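Local coordinates for protein alpha-glucosidase ([Eubacterium] rectale, PDB 6PNR) that probably hydrolyses alpha-sulfoquinovosides, sulfonated glycosides derived from sulfolipid, as a sulfoquinovosidase of glycoside hydrolase family 31, at residues L316-P321 with G386-F391; V417-C422 with Y438-G443; G241-V246 with F519-E524. All blocks are in the same frame, centred on the assembly; numbering follows the deposited sequence.

Contact 1: residues L316-P321 with G386-F391; sequences LGYVNP and GWMADF. With 9VH ([(3~{S},4~{R},5~{R})-4,5-bis(oxidanyl)piperidin-3-yl]methanesulfonic acid), chain C.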
loop_
_atom_site.group_PDB
_atom_site.type_symbol
_atom_site.label_atom_id
_atom_site.label_comp_id
_atom_site.label_asym_id
_atom_site.label_seq_id
_atom_site.Cartn_x
_atom_site.Cartn_y
_atom_site.Cartn_z
ATOM N N LEU A 316 34.884 -21.218 -10.236
ATOM C CA LEU A 316 33.440 -21.278 -10.032
ATOM C C LEU A 316 32.716 -20.411 -11.056
ATOM O O LEU A 316 33.208 -19.355 -11.461
ATOM C CB LEU A 316 33.035 -20.842 -8.607
ATOM C CG LEU A 316 33.569 -21.711 -7.452
ATOM C CD1 LEU A 316 35.004 -21.329 -7.044
ATOM C CD2 LEU A 316 32.629 -21.671 -6.258
ATOM N N GLY A 317 31.530 -20.864 -11.455
ATOM C CA GLY A 317 30.775 -20.223 -12.520
ATOM C C GLY A 317 29.374 -19.801 -12.110
ATOM O O GLY A 317 29.133 -19.442 -10.950
ATOM N N TYR A 318 28.435 -19.880 -13.048
ATOM C CA TYR A 318 27.088 -19.359 -12.859
ATOM C C TYR A 318 26.170 -20.018 -13.878
ATOM O O TYR A 318 26.528 -20.094 -15.053
ATOM C CB TYR A 318 27.077 -17.819 -13.038
ATOM C CG TYR A 318 25.697 -17.192 -12.981
ATOM C CD1 TYR A 318 24.810 -17.302 -14.055
ATOM C CD2 TYR A 318 25.284 -16.473 -11.865
ATOM C CE1 TYR A 318 23.559 -16.759 -14.008
ATOM C CE2 TYR A 318 24.024 -15.903 -11.817
ATOM C CZ TYR A 318 23.159 -16.065 -12.890
ATOM O OH TYR A 318 21.891 -15.510 -12.884
ATOM N N VAL A 319 24.985 -20.465 -13.436
ATOM C CA VAL A 319 23.895 -20.882 -14.316
ATOM C C VAL A 319 22.580 -20.470 -13.665
ATOM O O VAL A 319 22.488 -20.293 -12.447
ATOM C CB VAL A 319 23.854 -22.416 -14.586
ATOM C CG1 VAL A 319 25.094 -22.880 -15.338
ATOM C CG2 VAL A 319 23.734 -23.151 -13.290
ATOM N N ASN A 320 21.550 -20.348 -14.486
ATOM C CA ASN A 320 20.200 -20.158 -13.972
ATOM C C ASN A 320 19.248 -20.836 -14.948
ATOM O O ASN A 320 19.666 -21.290 -16.020
ATOM C CB ASN A 320 19.893 -18.659 -13.713
ATOM C CG ASN A 320 19.573 -17.824 -14.973
ATOM O OD1 ASN A 320 18.887 -18.279 -15.894
ATOM N ND2 ASN A 320 20.011 -16.547 -14.962
ATOM N N PRO A 321 17.969 -21.006 -14.577
ATOM C CA PRO A 321 17.135 -21.928 -15.364
ATOM C C PRO A 321 16.443 -21.282 -16.557
ATOM O O PRO A 321 15.445 -21.816 -17.055
ATOM C CB PRO A 321 16.121 -22.427 -14.335
ATOM C CG PRO A 321 15.913 -21.260 -13.454
ATOM C CD PRO A 321 17.236 -20.505 -13.401
ATOM N N GLY A 386 32.282 -25.350 -8.844
ATOM C CA GLY A 386 31.192 -24.775 -8.077
ATOM C C GLY A 386 30.575 -23.676 -8.899
ATOM O O GLY A 386 31.138 -23.240 -9.904
ATOM N N TRP A 387 29.388 -23.244 -8.476
ATOM C CA TRP A 387 28.735 -22.196 -9.244
ATOM C C TRP A 387 27.577 -21.591 -8.462
ATOM O O TRP A 387 26.991 -22.219 -7.575
ATOM C CB TRP A 387 28.228 -22.709 -10.600
ATOM C CG TRP A 387 27.247 -23.866 -10.546
ATOM C CD1 TRP A 387 25.890 -23.793 -10.525
ATOM C CD2 TRP A 387 27.571 -25.260 -10.581
ATOM N NE1 TRP A 387 25.345 -25.061 -10.529
ATOM C CE2 TRP A 387 26.358 -25.976 -10.571
ATOM C CE3 TRP A 387 28.767 -25.968 -10.639
ATOM C CZ2 TRP A 387 26.311 -27.367 -10.579
ATOM C CZ3 TRP A 387 28.717 -27.355 -10.643
ATOM C CH2 TRP A 387 27.495 -28.035 -10.621
ATOM N N MET A 388 27.261 -20.352 -8.813
ATOM C CA MET A 388 25.997 -19.754 -8.411
ATOM C C MET A 388 24.882 -20.374 -9.241
ATOM O O MET A 388 24.954 -20.376 -10.475
ATOM C CB MET A 388 26.041 -18.242 -8.611
ATOM C CG MET A 388 24.743 -17.533 -8.213
ATOM S SD MET A 388 24.844 -15.722 -8.330
ATOM C CE MET A 388 25.753 -15.324 -6.845
ATOM N N ALA A 389 23.875 -20.937 -8.573
ATOM C CA ALA A 389 22.709 -21.513 -9.245
ATOM C C ALA A 389 21.532 -20.596 -8.927
ATOM O O ALA A 389 20.842 -20.760 -7.917
ATOM C CB ALA A 389 22.460 -22.957 -8.795
ATOM N N ASP A 390 21.289 -19.650 -9.826
ATOM C CA ASP A 390 20.583 -18.423 -9.524
ATOM C C ASP A 390 19.113 -18.516 -9.923
ATOM O O ASP A 390 18.678 -19.435 -10.617
ATOM C CB ASP A 390 21.279 -17.279 -10.261
ATOM C CG ASP A 390 20.909 -15.917 -9.741
ATOM O OD1 ASP A 390 20.254 -15.779 -8.676
ATOM O OD2 ASP A 390 21.299 -14.967 -10.424
ATOM N N PHE A 391 18.348 -17.534 -9.457
ATOM C CA PHE A 391 16.953 -17.325 -9.824
ATOM C C PHE A 391 16.069 -18.517 -9.482
ATOM O O PHE A 391 16.406 -19.322 -8.614
ATOM C CB PHE A 391 16.839 -16.976 -11.309
ATOM C CG PHE A 391 17.290 -15.566 -11.642
ATOM C CD1 PHE A 391 16.416 -14.496 -11.514
ATOM C CD2 PHE A 391 18.579 -15.316 -12.077
ATOM C CE1 PHE A 391 16.821 -13.194 -11.833
ATOM C CE2 PHE A 391 18.997 -14.014 -12.393
ATOM C CZ PHE A 391 18.118 -12.957 -12.258
HETATM O O1 9VH C . 22.973 -9.663 -13.653
HETATM S S1 9VH C . 22.596 -11.058 -13.799
HETATM O O2 9VH C . 21.176 -11.216 -13.599
HETATM O O3 9VH C . 23.095 -11.609 -15.036
HETATM C C1 9VH C . 23.432 -11.890 -12.478
HETATM C C2 9VH C . 22.962 -11.491 -11.073
HETATM C C3 9VH C . 21.607 -12.137 -10.828
HETATM N N1 9VH C . 21.099 -12.138 -9.457
HETATM C C4 9VH C . 22.086 -12.636 -8.499
HETATM C C5 9VH C . 23.372 -11.832 -8.608
HETATM O O4 9VH C . 24.299 -12.345 -7.655
HETATM C C6 9VH C . 23.954 -11.959 -10.010
HETATM O O5 9VH C . 25.167 -11.219 -10.115
#
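Leu316-Val319 and Gly386-Ala389 are adjacent parallel strands of the family 31 TIM barrel; Tyr318 and Met388 on the strands, with Asp390 and Phe391 just after the second, line the pocket of the aza-sugar inhibitor 9VH. Backbone bonds run from Gly317 N to Gly386 O (2.9 Å), from Met388 N to Gly317 O (3.0 Å) and from Val319 N to Met388 O (3.0 Å). Asp390 N donates to Val319 O at 3.0 Å, completing the Val319-Ala389 bridge. Tyr318 and Met388 share the face of the sheet turned to the ligand. With CG anti to the backbone N (chi1 175°), the tyrosine ring slants up from the sheet toward the C-terminal end of the strands, where the ligand sits, and Met388 SD comes against its edge, 3.6 Å from CE2, a Met-aromatic contact. Met388 then bends at its last torsion, and its methyl reaches 9VH O4. The Tyr318 hydroxyl ties the two strand ends together. It donates to Asp390 OD2 at 2.6 Å, a length to be taken with caution because OD2 is modelled too close to the ligand, and it accepts a nearly straight bond from Asn320 ND2 (3.0 Å, 171°) lying in the amide plane. The other amide end, OD1, takes the backbone N-H of Tyr322. A phenylalanine in place of Tyr318 would probably leave Asn320 ND2 and Asp390 OD2 without their shared hydroxyl, and the carboxylate, left to weaker partners such as Phe391 N, freer to turn. Phe391 presents its ring edge to the same hydroxyl, and its CE2 approaches 9VH C3. On the opposite face, turned to helices 365-380 and 408-429, Trp387 places its indole NE1 on Asn423 OD1, while Val319 CG2 packs 3.6 Å from Trp387 CD1.

Contact 2: residues V417-C422 with Y438-G443; sequences VLWAKC and YFMRAG. With 9VH ([(3~{S},4~{R},5~{R})-4,5-bis(oxidanyl)piperidin-3-yl]methanesulfonic acid), chain C.
Met440, in the segment 438-443 that carries strand 437-439, reaches to helix 408-429 and lays its thioether across two successive helical residues, Trp419 and Ala420. Its sulfur, SD, sits 3.5 Å from Ala420 CB and almost as near to Ala420 CA, so the methionine lies against the helix backbone where the small alanine side chain lets it come close. The chain then bends at its last torsion (chi3 64°), which swings CE toward Trp419. That methyl meets the pyrrole part of the indole, 3.5 Å from Trp419 CD1, the two side chains crossing at a slant. Trp419 holds CG anti to its backbone N (chi1 173°), which extends the indole toward the loop after strand 386-389, where NE1 makes a weak hydrogen bond to Asp390 O. Tyr438 flanks the same part of the helix, but its hydroxyl is bonded to Tyr450 O rather than to Ala420 O, 3.9 Å from OH. At the other end Val417 CG2 brushes Gly443 loosely. Between these apolar touches and the pocket, Arg441 turns to the ligand: its NE forms a salt bridge with Glu393, its guanidinium makes a cation-pi contact with Phe391, and NH1 lies 3.3 Å from 9VH N1. Apolar packing of a helix against the next strand and the residues leading from it is typical of the beta-alpha-beta crossovers of a TIM barrel, here beside the ligand pocket.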
loop_
_atom_site.group_PDB
_atom_site.type_symbol
_atom_site.label_atom_id
_atom_site.label_comp_id
_atom_site.label_asym_id
_atom_site.label_seq_id
_atom_site.Cartn_x
_atom_site.Cartn_y
_atom_site.Cartn_z
ATOM N N VAL A 417 12.506 -25.462 -6.127
ATOM C CA VAL A 417 12.920 -26.807 -5.725
ATOM C C VAL A 417 13.163 -27.692 -6.944
ATOM O O VAL A 417 14.082 -28.524 -6.940
ATOM C CB VAL A 417 11.881 -27.421 -4.770
ATOM C CG1 VAL A 417 12.308 -28.835 -4.343
ATOM C CG2 VAL A 417 11.750 -26.547 -3.556
ATOM N N LEU A 418 12.352 -27.540 -8.003
ATOM C CA LEU A 418 12.656 -28.244 -9.252
ATOM C C LEU A 418 14.041 -27.873 -9.760
ATOM O O LEU A 418 14.816 -28.740 -10.187
ATOM C CB LEU A 418 11.604 -27.927 -10.323
ATOM C CG LEU A 418 10.232 -28.552 -10.082
ATOM C CD1 LEU A 418 9.194 -28.007 -11.065
ATOM C CD2 LEU A 418 10.333 -30.066 -10.178
ATOM N N TRP A 419 14.370 -26.583 -9.711
ATOM C CA TRP A 419 15.675 -26.119 -10.161
ATOM C C TRP A 419 16.785 -26.641 -9.247
ATOM O O TRP A 419 17.840 -27.083 -9.723
ATOM C CB TRP A 419 15.623 -24.587 -10.239
ATOM C CG TRP A 419 16.892 -23.843 -10.516
ATOM C CD1 TRP A 419 17.303 -22.691 -9.901
ATOM C CD2 TRP A 419 17.891 -24.146 -11.499
ATOM N NE1 TRP A 419 18.506 -22.274 -10.420
ATOM C CE2 TRP A 419 18.889 -23.148 -11.401
ATOM C CE3 TRP A 419 18.041 -25.154 -12.453
ATOM C CZ2 TRP A 419 20.022 -23.146 -12.206
ATOM C CZ3 TRP A 419 19.176 -25.146 -13.255
ATOM C CH2 TRP A 419 20.149 -24.149 -13.124
ATOM N N ALA A 420 16.555 -26.620 -7.929
ATOM C CA ALA A 420 17.498 -27.215 -6.988
ATOM C C ALA A 420 17.750 -28.676 -7.326
ATOM O O ALA A 420 18.902 -29.134 -7.360
ATOM C CB ALA A 420 16.962 -27.087 -5.563
ATOM N N LYS A 421 16.669 -29.416 -7.589
ATOM C CA LYS A 421 16.764 -30.833 -7.937
ATOM C C LYS A 421 17.573 -31.042 -9.213
ATOM O O LYS A 421 18.335 -32.007 -9.329
ATOM C CB LYS A 421 15.358 -31.400 -8.105
ATOM C CG LYS A 421 15.261 -32.907 -8.079
ATOM C CD LYS A 421 13.796 -33.334 -8.084
ATOM C CE LYS A 421 13.650 -34.789 -7.663
ATOM N NZ LYS A 421 12.210 -35.173 -7.559
ATOM N N CYS A 422 17.398 -30.162 -10.193
ATOM C CA CYS A 422 18.189 -30.244 -11.416
ATOM C C CYS A 422 19.681 -30.202 -11.109
ATOM O O CYS A 422 20.453 -31.027 -11.608
ATOM C CB CYS A 422 17.800 -29.105 -12.353
ATOM S SG CYS A 422 18.493 -29.296 -13.993
ATOM N N TYR A 438 27.186 -25.845 -5.315
ATOM C CA TYR A 438 26.462 -24.746 -5.934
ATOM C C TYR A 438 25.702 -24.008 -4.842
ATOM O O TYR A 438 25.395 -24.571 -3.787
ATOM C CB TYR A 438 25.506 -25.221 -7.050
ATOM C CG TYR A 438 24.613 -26.362 -6.616
ATOM C CD1 TYR A 438 25.047 -27.678 -6.705
ATOM C CD2 TYR A 438 23.347 -26.121 -6.096
ATOM C CE1 TYR A 438 24.241 -28.733 -6.284
ATOM C CE2 TYR A 438 22.534 -27.165 -5.658
ATOM C CZ TYR A 438 22.988 -28.469 -5.760
ATOM O OH TYR A 438 22.193 -29.510 -5.330
ATOM N N PHE A 439 25.432 -22.734 -5.063
ATOM C CA PHE A 439 24.699 -21.983 -4.052
ATOM C C PHE A 439 23.503 -21.299 -4.685
ATOM O O PHE A 439 23.599 -20.753 -5.787
ATOM C CB PHE A 439 25.606 -20.976 -3.301
ATOM C CG PHE A 439 26.677 -20.335 -4.154
ATOM C CD1 PHE A 439 27.860 -21.005 -4.442
ATOM C CD2 PHE A 439 26.515 -19.031 -4.627
ATOM C CE1 PHE A 439 28.849 -20.400 -5.207
ATOM C CE2 PHE A 439 27.502 -18.420 -5.398
ATOM C CZ PHE A 439 28.656 -19.090 -5.689
ATOM N N MET A 440 22.369 -21.362 -3.988
ATOM C CA MET A 440 21.097 -20.852 -4.477
ATOM C C MET A 440 20.561 -19.774 -3.544
ATOM O O MET A 440 20.797 -19.798 -2.333
ATOM C CB MET A 440 20.075 -21.985 -4.595
ATOM C CG MET A 440 20.613 -23.230 -5.303
ATOM S SD MET A 440 19.327 -24.458 -5.545
ATOM C CE MET A 440 18.207 -23.600 -6.654
ATOM N N ARG A 441 19.832 -18.819 -4.118
ATOM C CA ARG A 441 19.130 -17.828 -3.316
ATOM C C ARG A 441 17.638 -18.122 -3.183
ATOM O O ARG A 441 17.028 -17.717 -2.195
ATOM C CB ARG A 441 19.313 -16.425 -3.920
ATOM C CG ARG A 441 18.651 -16.242 -5.280
ATOM C CD ARG A 441 18.812 -14.813 -5.842
ATOM N NE ARG A 441 17.866 -14.563 -6.927
ATOM C CZ ARG A 441 17.797 -13.430 -7.631
ATOM N NH1 ARG A 441 18.616 -12.417 -7.366
ATOM N NH2 ARG A 441 16.891 -13.302 -8.591
ATOM N N ALA A 442 17.032 -18.817 -4.145
ATOM C CA ALA A 442 15.628 -19.188 -4.062
ATOM C C ALA A 442 15.475 -20.601 -3.504
ATOM O O ALA A 442 16.392 -21.426 -3.563
ATOM C CB ALA A 442 14.953 -19.097 -5.430
ATOM N N GLY A 443 14.292 -20.881 -2.970
ATOM C CA GLY A 443 14.069 -22.217 -2.447
ATOM C C GLY A 443 12.618 -22.441 -2.075
ATOM O O GLY A 443 11.757 -21.575 -2.254
HETATM O O1 9VH C . 22.973 -9.663 -13.653
HETATM S S1 9VH C . 22.596 -11.058 -13.799
HETATM O O2 9VH C . 21.176 -11.216 -13.599
HETATM O O3 9VH C . 23.095 -11.609 -15.036
HETATM C C1 9VH C . 23.432 -11.890 -12.478
HETATM C C2 9VH C . 22.962 -11.491 -11.073
HETATM C C3 9VH C . 21.607 -12.137 -10.828
HETATM N N1 9VH C . 21.099 -12.138 -9.457
HETATM C C4 9VH C . 22.086 -12.636 -8.499
HETATM C C5 9VH C . 23.372 -11.832 -8.608
HETATM O O4 9VH C . 24.299 -12.345 -7.655
HETATM C C6 9VH C . 23.954 -11.959 -10.010
HETATM O O5 9VH C . 25.167 -11.219 -10.115
#

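Contact 3: residues G241-V246 with F519-E524; sequences GLIIGV and FMRTHE. With 9VH ([(3~{S},4~{R},5~{R})-4,5-bis(oxidanyl)piperidin-3-yl]methanesulfonic acid), chain C.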
loop_
_atom_site.group_PDB
_atom_site.type_symbol
_atom_site.label_atom_id
_atom_site.label_comp_id
_atom_site.label_asym_id
_atom_site.label_seq_id
_atom_site.Cartn_x
_atom_site.Cartn_y
_atom_site.Cartn_z
ATOM N N GLY A 241 40.296 -20.590 2.022
ATOM C CA GLY A 241 40.320 -19.142 1.940
ATOM C C GLY A 241 39.156 -18.522 1.186
ATOM O O GLY A 241 38.035 -19.052 1.170
ATOM N N LEU A 242 39.419 -17.380 0.561
ATOM C CA LEU A 242 38.360 -16.552 0.000
ATOM C C LEU A 242 37.960 -17.041 -1.388
ATOM O O LEU A 242 38.796 -17.520 -2.158
ATOM C CB LEU A 242 38.840 -15.099 -0.076
ATOM C CG LEU A 242 37.901 -13.974 -0.494
ATOM C CD1 LEU A 242 36.774 -13.836 0.508
ATOM C CD2 LEU A 242 38.713 -12.645 -0.595
ATOM N N ILE A 243 36.671 -16.919 -1.696
ATOM C CA ILE A 243 36.151 -17.069 -3.051
ATOM C C ILE A 243 36.008 -15.660 -3.610
ATOM O O ILE A 243 35.129 -14.910 -3.173
ATOM C CB ILE A 243 34.799 -17.798 -3.071
ATOM C CG1 ILE A 243 34.873 -19.148 -2.335
ATOM C CG2 ILE A 243 34.303 -17.970 -4.513
ATOM C CD1 ILE A 243 35.727 -20.165 -3.013
ATOM N N ILE A 244 36.858 -15.271 -4.564
ATOM C CA ILE A 244 36.849 -13.893 -5.055
ATOM C C ILE A 244 35.944 -13.771 -6.281
ATOM O O ILE A 244 36.062 -14.538 -7.247
ATOM C CB ILE A 244 38.275 -13.391 -5.355
ATOM C CG1 ILE A 244 39.010 -14.300 -6.329
ATOM C CG2 ILE A 244 39.067 -13.273 -4.057
ATOM C CD1 ILE A 244 40.209 -13.621 -6.985
ATOM N N GLY A 245 35.019 -12.818 -6.226
ATOM C CA GLY A 245 34.112 -12.584 -7.328
ATOM C C GLY A 245 34.659 -11.476 -8.201
ATOM O O GLY A 245 34.647 -10.311 -7.800
ATOM N N VAL A 246 35.178 -11.833 -9.373
ATOM C CA VAL A 246 35.784 -10.888 -10.302
ATOM C C VAL A 246 35.223 -11.176 -11.688
ATOM O O VAL A 246 34.582 -12.201 -11.923
ATOM C CB VAL A 246 37.328 -10.968 -10.316
ATOM C CG1 VAL A 246 37.892 -10.719 -8.925
ATOM C CG2 VAL A 246 37.791 -12.324 -10.868
ATOM N N PHE A 519 31.401 -19.909 4.426
ATOM C CA PHE A 519 31.797 -19.725 3.025
ATOM C C PHE A 519 31.966 -18.231 2.749
ATOM O O PHE A 519 30.977 -17.493 2.778
ATOM C CB PHE A 519 30.716 -20.349 2.139
ATOM C CG PHE A 519 31.066 -20.501 0.674
ATOM C CD1 PHE A 519 31.807 -21.586 0.218
ATOM C CD2 PHE A 519 30.544 -19.612 -0.270
ATOM C CE1 PHE A 519 32.075 -21.749 -1.143
ATOM C CE2 PHE A 519 30.811 -19.765 -1.625
ATOM C CZ PHE A 519 31.572 -20.843 -2.062
ATOM N N MET A 520 33.206 -17.788 2.494
ATOM C CA MET A 520 33.536 -16.377 2.263
ATOM C C MET A 520 33.613 -16.081 0.763
ATOM O O MET A 520 34.517 -16.580 0.078
ATOM C CB MET A 520 34.873 -16.003 2.910
ATOM C CG MET A 520 34.864 -15.931 4.425
ATOM S SD MET A 520 36.381 -15.206 5.086
ATOM C CE MET A 520 36.082 -13.431 4.849
ATOM N N ARG A 521 32.702 -15.234 0.263
ATOM C CA ARG A 521 32.648 -14.910 -1.160
ATOM C C ARG A 521 32.369 -13.423 -1.377
ATOM O O ARG A 521 31.455 -12.865 -0.763
ATOM C CB ARG A 521 31.577 -15.758 -1.869
ATOM C CG ARG A 521 31.485 -15.516 -3.376
ATOM C CD ARG A 521 30.362 -16.370 -4.006
ATOM N NE ARG A 521 29.076 -16.213 -3.310
ATOM C CZ ARG A 521 28.302 -15.138 -3.419
ATOM N NH1 ARG A 521 28.689 -14.124 -4.186
ATOM N NH2 ARG A 521 27.140 -15.070 -2.767
ATOM N N THR A 522 33.155 -12.782 -2.254
ATOM C CA THR A 522 32.934 -11.384 -2.603
ATOM C C THR A 522 32.097 -11.303 -3.880
ATOM O O THR A 522 31.789 -12.307 -4.527
ATOM C CB THR A 522 34.264 -10.620 -2.777
ATOM O OG1 THR A 522 34.938 -11.073 -3.960
ATOM C CG2 THR A 522 35.175 -10.788 -1.566
ATOM N N HIS A 523 31.725 -10.084 -4.257
ATOM C CA HIS A 523 30.889 -9.895 -5.438
ATOM C C HIS A 523 31.119 -8.480 -5.934
ATOM O O HIS A 523 31.094 -7.542 -5.134
ATOM C CB HIS A 523 29.406 -10.126 -5.084
ATOM C CG HIS A 523 28.504 -10.347 -6.261
ATOM N ND1 HIS A 523 28.722 -9.768 -7.495
ATOM C CD2 HIS A 523 27.355 -11.061 -6.378
ATOM C CE1 HIS A 523 27.759 -10.132 -8.326
ATOM N NE2 HIS A 523 26.916 -10.916 -7.674
ATOM N N GLU A 524 31.353 -8.320 -7.237
ATOM C CA GLU A 524 31.527 -6.962 -7.752
ATOM C C GLU A 524 30.225 -6.157 -7.710
ATOM O O GLU A 524 30.275 -4.919 -7.707
ATOM C CB GLU A 524 32.108 -6.999 -9.179
ATOM C CG GLU A 524 33.593 -7.373 -9.207
ATOM C CD GLU A 524 34.226 -7.302 -10.590
ATOM O OE1 GLU A 524 33.487 -7.142 -11.576
ATOM O OE2 GLU A 524 35.478 -7.405 -10.683
HETATM O O1 9VH C . 22.973 -9.663 -13.653
HETATM S S1 9VH C . 22.596 -11.058 -13.799
HETATM O O2 9VH C . 21.176 -11.216 -13.599
HETATM O O3 9VH C . 23.095 -11.609 -15.036
HETATM C C1 9VH C . 23.432 -11.890 -12.478
HETATM C C2 9VH C . 22.962 -11.491 -11.073
HETATM C C3 9VH C . 21.607 -12.137 -10.828
HETATM N N1 9VH C . 21.099 -12.138 -9.457
HETATM C C4 9VH C . 22.086 -12.636 -8.499
HETATM C C5 9VH C . 23.372 -11.832 -8.608
HETATM O O4 9VH C . 24.299 -12.345 -7.655
HETATM C C6 9VH C . 23.954 -11.959 -10.010
HETATM O O5 9VH C . 25.167 -11.219 -10.115
HETATM O O HOH W 1 35.258 -19.710 1.706
HETATM O O HOH W 2 35.183 -8.832 -5.585
#
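Thr522 OG1 is gripped by two partners where the first strand of the TIM barrel, 242-245, meets the short strand 521-522 and closes the ring. Gly245 N donates to it almost straight (2.9 Å, 174°), and a water lies 2.8 Å from the same OG1. That water also donates to Gly245 O at 2.7 Å, linking the threonine a second time to the glycine. The hydroxyl thus stands in where the bridging of main chain to main chain is sparse: the direct backbone bonds are Ile243 N to Met520 O (2.8 Å) and Thr522 N to Ile243 O (3.0 Å). A second water continues the seam, donating to Gly241 O and accepting from Met520 N. Ile243 faces the partner segment and brings CG1 to the Phe519 ring in an off-centre CH-pi contact, 4.2 Å from the centroid. Leu242 CD1 packs on Met520 CB and Thr522 CG2, with helix 538-568 behind. The Arg521 guanidinium reaches Asp490, whereas Glu524 lies along Gly245 and Val246, its OE2 held by Arg252 and Tyr535. At CB His523 turns away from strand 242-245, and in the pocket its NE2 is hydrogen-bonded to 9VH O4 and O5, 3.0 Å from each.

How the contacts relate
All three contacts are buried, lie within one TIM barrel and bring at least one residue to the same inhibitor. Contacts 1 and 2 share a border: strands 386-389 and 437-439 are neighbours in the sheet, and Phe439 is backbone-bonded to Trp387 and Ala389. Contact 3 lies farther round, its centre about 14 Å from that of contact 1 and about 20 Å from that of contact 2, and its two segments enclose both in sequence. Their chemistry follows their place. Contact 1 is a parallel ladder topped by a polar cluster round a tyrosine hydroxyl, contact 3 a single bridge supplemented by a threonine hydroxyl and waters, and contact 2 an apolar strand-to-helix seat outside the ring of strands.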